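Local atomic coordinates of Glyco_hydro_cc domain-containing protein (Blastomyces gilchristii, PDB entry 6UB0), a protein that hydrolyses the beta-1,3-glucan curdlan as an exo-acting glucanase of glycoside hydrolase family 128, built on a TIM-barrel catalytic core. Residues 6-11 with 25-30; 13-18 with 209-214. All blocks are in the same frame, centred on the assembly; numbering follows the deposited sequence.

Interaction 1 of 2, residues 6-11 with 25-30; sequences GLAYNN and WSYNWE. With BGC (beta-D-glucopyranose), chain B.
Strands 6-8 and 25-27 run parallel, their axes 18° apart, with Leu7 opposite Ser26 and Ala8 opposite Tyr27. Leu7 N gives to Trp25 O, Leu7 O accepts from Tyr27 N, and Tyr9 N reaches Tyr27 O at 2.9 Å. Gly6, having no side chain, brings its CA to 3.4 Å from the centroid of the five-membered ring of Trp25, a CH-pi contact over the face. On that same side the small CB of Ala8 sits 3.6 Å from Tyr27 CE1 and 3.8 Å from Trp29 CH2. Asn28 CB lies over the centre of the Tyr9 ring. Its CG, between backbone N and carbonyl carbon (chi1 63°), sets the amide alongside Tyr9, planes 37° apart. Asn28 OD1 accepts from Glu30 N in an Asx turn and pairs with Tyr42 OH. BGC C5 lies 3.6 Å over one face of the broad Trp29 indole; over the other, off centre, is Tyr27 OH, hydrogen-bonded to Thr175 O, while Trp29 NE1 bonds Glu176 OE2. Asn10 ND2 donates to Tyr9 O and, at 3.0 Å, to BGC O4. The loops just past the C-terminal ends of both strands thus bring a stacking surface and a polar anchor to the glucan pocket.

Interaction 2 of 2, residues 13-18 with 209-214; sequences NLLTAF and FFVDNL. With BGC (beta-D-glucopyranose), chain B.
Val211 meets three side chains of 13-18. Its CG1, anti to the backbone N (chi1 159°), reaches Leu14 CB at 3.8 Å, and its CG2 meets Leu15 CD2 at 4.0 Å, while Phe18 CE2 lies near both methyls, 4.0 Å from CG1; a beta-branched residue can offer both surfaces close to its backbone. Phe18 and Val211 run antiparallel alongside each other, whereas Leu15 crosses Val211 at about a right angle. The Phe18 ring turns its edge to Leu214, whose CB lies in the ring plane 3.9 Å from Phe18 CZ; Phe18 also touches Leu220 of strand 219-220. Leu14 crosses Asp212, and Leu14 CD1 packs 3.6 Å from Asp212 OD2. Asp212 suits this border of apolar packing because both its oxygens are engaged, OD1 accepting from Asn10 N and OD2 from Asn11 N. The direct contact between the 3-10 turns of 13-18 and the short, weakly bonded helical turn is thus apolar, and the polar tie runs through Asp212 to the residues just before 13-18. Ahead of that turn, a cis peptide links Phe209 to Phe210, and Phe210 CD1 stands 3.7 Å above the centre of the Phe209 ring. BGC C6 lies over one face of Phe210, offset toward the rim. In this TIM barrel the connection after the last strand packs on the loop after the first, and lines the glucan pocket with aromatic rings.

How the interactions relate
From the N terminus, strand 5-8 carries the first part of 6-11; the chain then passes through 13-18 and returns through strand 23-27, where interaction 1 closes a short loop between the first two barrel strands. Residues 13-18 lie within that loop, yet their partner, 209-214, comes some 190 residues later, after strand 203-208; the two contacts therefore cross along the chain. Interaction 2 closes nearly the whole barrel, bringing the connection after its last strand against the loop after its first. The contacts also touch directly: Ala8 O and Val211 N are 2.9 Å apart, a probable hydrogen bond. Both reach the same glucose, from Asn10 and Trp29 in one and Phe209 and Phe210 in the other.

Interaction 1 of 2, residues 6-11 with 25-30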
ATOM      1  N   GLY A   6       8.085   1.138   4.212  1.00 20.52           N
ATOM      2  CA  GLY A   6       7.065   0.483   5.044  1.00 21.48           C
ATOM      3  C   GLY A   6       7.338  -0.990   5.329  1.00 20.26           C
ATOM      4  O   GLY A   6       7.995  -1.661   4.494  1.00 23.05           O
ATOM      5  N   LEU A   7       6.694  -1.494   6.379  1.00 20.09           N
ATOM      6  CA  LEU A   7       6.741  -2.923   6.786  1.00 19.98           C
ATOM      7  C   LEU A   7       5.328  -3.492   6.620  1.00 20.44           C
ATOM      8  O   LEU A   7       4.490  -3.279   7.496  1.00 20.00           O
ATOM      9  CB  LEU A   7       7.260  -2.990   8.220  1.00 21.58           C
ATOM     10  CG  LEU A   7       8.743  -2.600   8.384  1.00 22.03           C
ATOM     11  CD1 LEU A   7       9.088  -2.565   9.865  1.00 23.84           C
ATOM     12  CD2 LEU A   7       9.661  -3.550   7.633  1.00 23.19           C
ATOM     13  N   ALA A   8       5.108  -4.260   5.541  1.00 19.93           N
ATOM     14  CA  ALA A   8       3.846  -4.949   5.214  1.00 19.26           C
ATOM     15  C   ALA A   8       3.898  -6.373   5.830  1.00 20.52           C
ATOM     16  O   ALA A   8       4.739  -7.153   5.449  1.00 20.59           O
ATOM     17  CB  ALA A   8       3.713  -4.985   3.720  1.00 19.67           C
ATOM     18  N   TYR A   9       3.067  -6.687   6.823  1.00 22.89           N
ATOM     19  CA  TYR A   9       3.232  -7.946   7.592  1.00 23.81           C
ATOM     20  C   TYR A   9       1.917  -8.655   7.872  1.00 24.24           C
ATOM     21  O   TYR A   9       0.850  -8.095   7.735  1.00 24.47           O
ATOM     22  CB  TYR A   9       3.818  -7.668   8.978  1.00 23.56           C
ATOM     23  CG  TYR A   9       2.970  -6.874   9.921  1.00 24.30           C
ATOM     24  CD1 TYR A   9       2.876  -5.482   9.847  1.00 23.14           C
ATOM     25  CD2 TYR A   9       2.188  -7.502  10.882  1.00 24.88           C
ATOM     26  CE1 TYR A   9       2.142  -4.761  10.763  1.00 23.13           C
ATOM     27  CE2 TYR A   9       1.431  -6.783  11.779  1.00 24.54           C
ATOM     28  CZ  TYR A   9       1.373  -5.415  11.699  1.00 24.03           C
ATOM     29  OH  TYR A   9       0.628  -4.766  12.622  1.00 25.46           O
ATOM     30  N   ASN A  10       2.040  -9.912   8.241  1.00 27.06           N
ATOM     31  CA  ASN A  10       0.950 -10.696   8.864  1.00 29.54           C
ATOM     32  C   ASN A  10       1.310 -10.979  10.335  1.00 31.51           C
ATOM     33  O   ASN A  10       0.491 -10.671  11.249  1.00 33.72           O
ATOM     34  CB  ASN A  10       0.681 -11.957   8.041  1.00 31.13           C
ATOM     35  CG  ASN A  10      -0.019 -11.734   6.712  1.00 29.99           C
ATOM     36  OD1 ASN A  10      -0.073 -12.661   5.911  1.00 32.20           O
ATOM     37  ND2 ASN A  10      -0.595 -10.564   6.468  1.00 29.54           N
ATOM     38  N   ASN A  11       2.522 -11.455  10.581  1.00 31.90           N
ATOM     39  CA  ASN A  11       3.011 -11.829  11.936  1.00 34.42           C
ATOM     40  C   ASN A  11       3.707 -10.621  12.574  1.00 33.10           C
ATOM     41  O   ASN A  11       4.750 -10.217  12.064  1.00 34.89           O
ATOM     42  CB  ASN A  11       3.965 -13.019  11.840  1.00 36.45           C
ATOM     43  CG  ASN A  11       4.439 -13.526  13.181  1.00 38.91           C
ATOM     44  OD1 ASN A  11       4.212 -12.891  14.220  1.00 41.45           O
ATOM     45  ND2 ASN A  11       5.139 -14.652  13.160  1.00 40.06           N
ATOM     46  N   TRP A  25       6.595   3.185   8.901  1.00 24.73           N
ATOM     47  CA  TRP A  25       5.205   2.710   8.904  1.00 24.06           C
ATOM     48  C   TRP A  25       5.079   1.213   8.607  1.00 23.66           C
ATOM     49  O   TRP A  25       6.019   0.540   8.103  1.00 22.61           O
ATOM     50  CB  TRP A  25       4.379   3.555   7.929  1.00 23.18           C
ATOM     51  CG  TRP A  25       4.633   3.273   6.487  1.00 23.01           C
ATOM     52  CD1 TRP A  25       5.705   3.666   5.752  1.00 23.44           C
ATOM     53  CD2 TRP A  25       3.791   2.516   5.599  1.00 22.07           C
ATOM     54  NE1 TRP A  25       5.596   3.208   4.470  1.00 22.05           N
ATOM     55  CE2 TRP A  25       4.431   2.508   4.344  1.00 21.81           C
ATOM     56  CE3 TRP A  25       2.560   1.849   5.769  1.00 22.13           C
ATOM     57  CZ2 TRP A  25       3.886   1.828   3.256  1.00 21.63           C
ATOM     58  CZ3 TRP A  25       2.030   1.183   4.696  1.00 21.95           C
ATOM     59  CH2 TRP A  25       2.656   1.233   3.452  1.00 20.98           C
ATOM     60  N   SER A  26       3.887   0.719   8.931  1.00 23.28           N
ATOM     61  CA  SER A  26       3.509  -0.689   8.827  1.00 21.94           C
ATOM     62  C   SER A  26       2.044  -0.798   8.450  1.00 22.23           C
ATOM     63  O   SER A  26       1.270   0.138   8.728  1.00 23.39           O
ATOM     64  CB  SER A  26       3.763  -1.429  10.066  1.00 22.17           C
ATOM     65  OG  SER A  26       2.882  -1.010  11.052  1.00 22.20           O
ATOM     66  N   TYR A  27       1.675  -1.940   7.866  1.00 21.14           N
ATOM     67  CA  TYR A  27       0.257  -2.320   7.693  1.00 20.96           C
ATOM     68  C   TYR A  27       0.263  -3.822   7.528  1.00 21.03           C
ATOM     69  O   TYR A  27       1.326  -4.372   7.278  1.00 21.37           O
ATOM     70  CB  TYR A  27      -0.391  -1.494   6.571  1.00 20.06           C
ATOM     71  CG  TYR A  27      -0.311  -2.067   5.184  1.00 18.97           C
ATOM     72  CD1 TYR A  27       0.899  -2.074   4.501  1.00 17.67           C
ATOM     73  CD2 TYR A  27      -1.432  -2.618   4.558  1.00 18.30           C
ATOM     74  CE1 TYR A  27       0.985  -2.631   3.224  1.00 17.06           C
ATOM     75  CE2 TYR A  27      -1.370  -3.095   3.263  1.00 18.20           C
ATOM     76  CZ  TYR A  27      -0.155  -3.130   2.602  1.00 16.94           C
ATOM     77  OH  TYR A  27      -0.011  -3.694   1.348  1.00 17.53           O
ATOM     78  N   ASN A  28      -0.903  -4.395   7.666  1.00 21.21           N
ATOM     79  CA  ASN A  28      -1.107  -5.843   7.678  1.00 22.30           C
ATOM     80  C   ASN A  28      -2.387  -6.235   6.959  1.00 22.99           C
ATOM     81  O   ASN A  28      -2.897  -7.328   7.265  1.00 24.03           O
ATOM     82  CB  ASN A  28      -1.172  -6.337   9.115  1.00 24.10           C
ATOM     83  CG  ASN A  28      -2.308  -5.810   9.958  1.00 24.14           C
ATOM     84  OD1 ASN A  28      -3.026  -4.868   9.603  1.00 23.78           O
ATOM     85  ND2 ASN A  28      -2.477  -6.458  11.085  1.00 26.87           N
ATOM     86  N   TRP A  29      -2.848  -5.404   6.029  1.00 22.80           N
ATOM     87  CA  TRP A  29      -4.076  -5.687   5.236  1.00 23.07           C
ATOM     88  C   TRP A  29      -5.286  -5.886   6.140  1.00 26.14           C
ATOM     89  O   TRP A  29      -6.289  -6.471   5.646  1.00 28.01           O
ATOM     90  CB  TRP A  29      -3.857  -6.947   4.405  1.00 22.75           C
ATOM     91  CG  TRP A  29      -2.838  -6.852   3.317  1.00 20.99           C
ATOM     92  CD1 TRP A  29      -3.059  -6.407   2.057  1.00 20.86           C
ATOM     93  CD2 TRP A  29      -1.443  -7.214   3.385  1.00 19.85           C
ATOM     94  NE1 TRP A  29      -1.907  -6.453   1.333  1.00 20.72           N
ATOM     95  CE2 TRP A  29      -0.900  -6.947   2.114  1.00 19.67           C
ATOM     96  CE3 TRP A  29      -0.612  -7.722   4.381  1.00 20.19           C
ATOM     97  CZ2 TRP A  29       0.441  -7.134   1.796  1.00 20.65           C
ATOM     98  CZ3 TRP A  29       0.721  -7.956   4.056  1.00 20.03           C
ATOM     99  CH2 TRP A  29       1.225  -7.717   2.779  1.00 20.36           C
ATOM    100  N   GLU A  30      -5.223  -5.454   7.408  1.00 27.81           N
ATOM    101  CA  GLU A  30      -6.324  -5.617   8.363  1.00 30.64           C
ATOM    102  C   GLU A  30      -6.659  -4.233   8.880  1.00 30.66           C
ATOM    103  O   GLU A  30      -5.869  -3.298   8.705  1.00 27.88           O
ATOM    104  CB  GLU A  30      -5.955  -6.493   9.561  1.00 33.86           C
ATOM    105  CG  GLU A  30      -5.663  -7.925   9.208  1.00 36.11           C
ATOM    106  CD  GLU A  30      -6.881  -8.625   8.661  1.00 39.97           C
ATOM    107  OE1 GLU A  30      -8.022  -8.211   9.009  1.00 43.00           O
ATOM    108  OE2 GLU A  30      -6.676  -9.557   7.860  1.00 47.05           O
TER
HETATM  109  C2  BGC B   2      -4.380 -10.760   1.239  1.00 32.24           C
HETATM  110  C3  BGC B   2      -4.195 -10.387   2.681  1.00 31.29           C
HETATM  111  C4  BGC B   2      -2.895 -11.024   3.122  1.00 32.53           C
HETATM  112  C5  BGC B   2      -1.743 -10.588   2.192  1.00 32.95           C
HETATM  113  C6  BGC B   2      -0.340 -11.184   2.375  1.00 32.46           C
HETATM  114  C1  BGC B   2      -3.206 -10.393   0.375  1.00 30.92           C
HETATM  115  O2  BGC B   2      -5.526 -10.014   0.812  1.00 31.17           O
HETATM  116  O3  BGC B   2      -5.351 -10.696   3.517  1.00 31.85           O
HETATM  117  O4  BGC B   2      -2.777 -10.611   4.483  1.00 32.34           O
HETATM  118  O5  BGC B   2      -1.970 -10.961   0.828  1.00 33.17           O
HETATM  119  O6  BGC B   2      -0.497 -12.628   2.452  1.00 35.20           O
HETATM  120  O   HOH W   1       2.475  -2.721  13.582  1.00 45.25           O
HETATM  121  O   HOH W   2      -1.507  -8.953  11.800  1.00 36.19           O

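Interaction 2 of 2, residues 13-18 with 209-214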
ATOM      1  N   ASN A  13       5.282 -10.248  15.220  1.00 41.46           N
ATOM      2  CA  ASN A  13       6.554 -10.749  15.821  1.00 43.08           C
ATOM      3  C   ASN A  13       7.728 -10.454  14.878  1.00 40.43           C
ATOM      4  O   ASN A  13       8.788 -10.062  15.386  1.00 37.91           O
ATOM      5  CB  ASN A  13       6.486 -12.248  16.135  1.00 46.48           C
ATOM      6  CG  ASN A  13       5.488 -12.565  17.224  1.00 50.71           C
ATOM      7  OD1 ASN A  13       5.557 -11.988  18.310  1.00 56.16           O
ATOM      8  ND2 ASN A  13       4.550 -13.467  16.958  1.00 53.92           N
ATOM      9  N   LEU A  14       7.552 -10.537  13.557  1.00 38.49           N
ATOM     10  CA  LEU A  14       8.734 -10.482  12.641  1.00 36.18           C
ATOM     11  C   LEU A  14       9.241  -9.055  12.366  1.00 34.28           C
ATOM     12  O   LEU A  14      10.348  -8.920  11.797  1.00 35.11           O
ATOM     13  CB  LEU A  14       8.382 -11.171  11.331  1.00 37.44           C
ATOM     14  CG  LEU A  14       7.564 -12.442  11.473  1.00 39.25           C
ATOM     15  CD1 LEU A  14       7.161 -12.950  10.109  1.00 40.88           C
ATOM     16  CD2 LEU A  14       8.330 -13.505  12.240  1.00 42.17           C
ATOM     17  N   LEU A  15       8.523  -8.020  12.782  1.00 33.07           N
ATOM     18  CA  LEU A  15       8.948  -6.618  12.580  1.00 33.32           C
ATOM     19  C   LEU A  15      10.228  -6.343  13.390  1.00 33.60           C
ATOM     20  O   LEU A  15      11.008  -5.503  12.978  1.00 31.84           O
ATOM     21  CB  LEU A  15       7.802  -5.677  12.950  1.00 34.09           C
ATOM     22  CG  LEU A  15       6.509  -5.910  12.168  1.00 33.95           C
ATOM     23  CD1 LEU A  15       5.365  -5.117  12.746  1.00 36.99           C
ATOM     24  CD2 LEU A  15       6.677  -5.582  10.710  1.00 34.29           C
ATOM     25  N   THR A  16      10.466  -7.058  14.493  1.00 35.01           N
ATOM     26  CA  THR A  16      11.726  -6.910  15.276  1.00 36.99           C
ATOM     27  C   THR A  16      12.958  -7.120  14.374  1.00 36.32           C
ATOM     28  O   THR A  16      13.930  -6.377  14.535  1.00 40.12           O
ATOM     29  CB  THR A  16      11.700  -7.782  16.532  1.00 41.01           C
ATOM     30  OG1 THR A  16      10.901  -7.033  17.454  1.00 42.99           O
ATOM     31  CG2 THR A  16      13.077  -8.042  17.101  1.00 43.17           C
ATOM     32  N   ALA A  17      12.917  -8.036  13.411  1.00 35.19           N
ATOM     33  CA  ALA A  17      14.074  -8.334  12.541  1.00 32.80           C
ATOM     34  C   ALA A  17      14.484  -7.075  11.775  1.00 30.86           C
ATOM     35  O   ALA A  17      15.622  -7.016  11.351  1.00 30.12           O
ATOM     36  CB  ALA A  17      13.779  -9.487  11.623  1.00 33.61           C
ATOM     37  N   PHE A  18      13.606  -6.085  11.663  1.00 30.62           N
ATOM     38  CA  PHE A  18      13.831  -4.840  10.883  1.00 32.13           C
ATOM     39  C   PHE A  18      14.122  -3.655  11.810  1.00 33.98           C
ATOM     40  O   PHE A  18      14.286  -2.548  11.276  1.00 32.85           O
ATOM     41  CB  PHE A  18      12.612  -4.568   9.994  1.00 30.92           C
ATOM     42  CG  PHE A  18      12.497  -5.589   8.900  1.00 31.96           C
ATOM     43  CD1 PHE A  18      13.257  -5.446   7.747  1.00 31.04           C
ATOM     44  CD2 PHE A  18      11.672  -6.704   9.026  1.00 31.82           C
ATOM     45  CE1 PHE A  18      13.192  -6.391   6.733  1.00 31.57           C
ATOM     46  CE2 PHE A  18      11.619  -7.657   8.016  1.00 31.72           C
ATOM     47  CZ  PHE A  18      12.380  -7.502   6.869  1.00 30.66           C
ATOM     48  N   PHE A 209       6.878  -6.430  -0.883  1.00 24.44           N
ATOM     49  CA  PHE A 209       5.928  -7.503  -0.534  1.00 23.73           C
ATOM     50  C   PHE A 209       6.701  -8.783  -0.205  1.00 24.50           C
ATOM     51  O   PHE A 209       7.224  -9.396  -1.098  1.00 25.61           O
ATOM     52  CB  PHE A 209       4.948  -7.712  -1.695  1.00 23.45           C
ATOM     53  CG  PHE A 209       3.959  -8.813  -1.475  1.00 23.55           C
ATOM     54  CD1 PHE A 209       2.759  -8.599  -0.811  1.00 22.99           C
ATOM     55  CD2 PHE A 209       4.223 -10.101  -1.948  1.00 25.04           C
ATOM     56  CE1 PHE A 209       1.840  -9.615  -0.645  1.00 24.95           C
ATOM     57  CE2 PHE A 209       3.304 -11.119  -1.749  1.00 25.36           C
ATOM     58  CZ  PHE A 209       2.109 -10.887  -1.125  1.00 25.79           C
ATOM     59  N   PHE A 210       6.762  -9.237   1.049  1.00 24.56           N
ATOM     60  CA  PHE A 210       6.398  -8.545   2.275  1.00 23.58           C
ATOM     61  C   PHE A 210       7.245  -9.117   3.428  1.00 24.39           C
ATOM     62  O   PHE A 210       8.020 -10.084   3.197  1.00 26.05           O
ATOM     63  CB  PHE A 210       4.922  -8.704   2.604  1.00 22.82           C
ATOM     64  CG  PHE A 210       4.333 -10.093   2.850  1.00 22.37           C
ATOM     65  CD1 PHE A 210       4.440 -11.113   1.931  1.00 23.66           C
ATOM     66  CD2 PHE A 210       3.630 -10.319   4.016  1.00 23.03           C
ATOM     67  CE1 PHE A 210       3.871 -12.338   2.184  1.00 24.86           C
ATOM     68  CE2 PHE A 210       3.051 -11.554   4.265  1.00 23.42           C
ATOM     69  CZ  PHE A 210       3.167 -12.546   3.341  1.00 24.11           C
ATOM     70  N   VAL A 211       7.100  -8.557   4.618  1.00 25.59           N
ATOM     71  CA  VAL A 211       7.947  -8.895   5.805  1.00 27.05           C
ATOM     72  C   VAL A 211       7.987 -10.423   5.973  1.00 29.36           C
ATOM     73  O   VAL A 211       9.070 -11.022   6.094  1.00 28.96           O
ATOM     74  CB  VAL A 211       7.394  -8.191   7.058  1.00 27.25           C
ATOM     75  CG1 VAL A 211       7.865  -8.874   8.337  1.00 28.99           C
ATOM     76  CG2 VAL A 211       7.710  -6.710   7.013  1.00 27.08           C
ATOM     77  N   ASP A 212       6.831 -11.076   5.966  1.00 29.81           N
ATOM     78  CA  ASP A 212       6.767 -12.502   6.369  1.00 32.43           C
ATOM     79  C   ASP A 212       7.535 -13.346   5.361  1.00 34.30           C
ATOM     80  O   ASP A 212       7.849 -14.479   5.722  1.00 36.00           O
ATOM     81  CB  ASP A 212       5.344 -13.028   6.544  1.00 32.71           C
ATOM     82  CG  ASP A 212       4.582 -12.240   7.586  1.00 33.48           C
ATOM     83  OD1 ASP A 212       4.652 -11.003   7.516  1.00 31.07           O
ATOM     84  OD2 ASP A 212       3.937 -12.867   8.483  1.00 33.36           O
ATOM     85  N   ASN A 213       7.762 -12.872   4.133  1.00 33.10           N
ATOM     86  CA  ASN A 213       8.539 -13.666   3.150  1.00 35.86           C
ATOM     87  C   ASN A 213      10.010 -13.249   3.241  1.00 34.35           C
ATOM     88  O   ASN A 213      10.814 -13.942   2.649  1.00 34.30           O
ATOM     89  CB  ASN A 213       8.060 -13.503   1.701  1.00 37.34           C
ATOM     90  CG  ASN A 213       6.736 -14.179   1.403  1.00 39.14           C
ATOM     91  OD1 ASN A 213       6.166 -14.901   2.210  1.00 42.70           O
ATOM     92  ND2 ASN A 213       6.231 -13.980   0.211  1.00 40.97           N
ATOM     93  N   LEU A 214      10.321 -12.107   3.873  1.00 32.37           N
ATOM     94  CA  LEU A 214      11.689 -11.512   3.931  1.00 33.04           C
ATOM     95  C   LEU A 214      12.444 -12.014   5.161  1.00 34.97           C
ATOM     96  O   LEU A 214      13.623 -11.698   5.274  1.00 34.91           O
ATOM     97  CB  LEU A 214      11.567  -9.990   3.980  1.00 31.26           C
ATOM     98  CG  LEU A 214      11.125  -9.317   2.679  1.00 31.32           C
ATOM     99  CD1 LEU A 214      10.933  -7.812   2.908  1.00 30.34           C
ATOM    100  CD2 LEU A 214      12.143  -9.569   1.575  1.00 33.09           C
TER
HETATM  101  C2  BGC B   2      -4.380 -10.760   1.239  1.00 32.24           C
HETATM  102  C3  BGC B   2      -4.195 -10.387   2.681  1.00 31.29           C
HETATM  103  C4  BGC B   2      -2.895 -11.024   3.122  1.00 32.53           C
HETATM  104  C5  BGC B   2      -1.743 -10.588   2.192  1.00 32.95           C
HETATM  105  C6  BGC B   2      -0.340 -11.184   2.375  1.00 32.46           C
HETATM  106  C1  BGC B   2      -3.206 -10.393   0.375  1.00 30.92           C
HETATM  107  O2  BGC B   2      -5.526 -10.014   0.812  1.00 31.17           O
HETATM  108  O3  BGC B   2      -5.351 -10.696   3.517  1.00 31.85           O
HETATM  109  O4  BGC B   2      -2.777 -10.611   4.483  1.00 32.34           O
HETATM  110  O5  BGC B   2      -1.970 -10.961   0.828  1.00 33.17           O
HETATM  111  O6  BGC B   2      -0.497 -12.628   2.452  1.00 35.20           O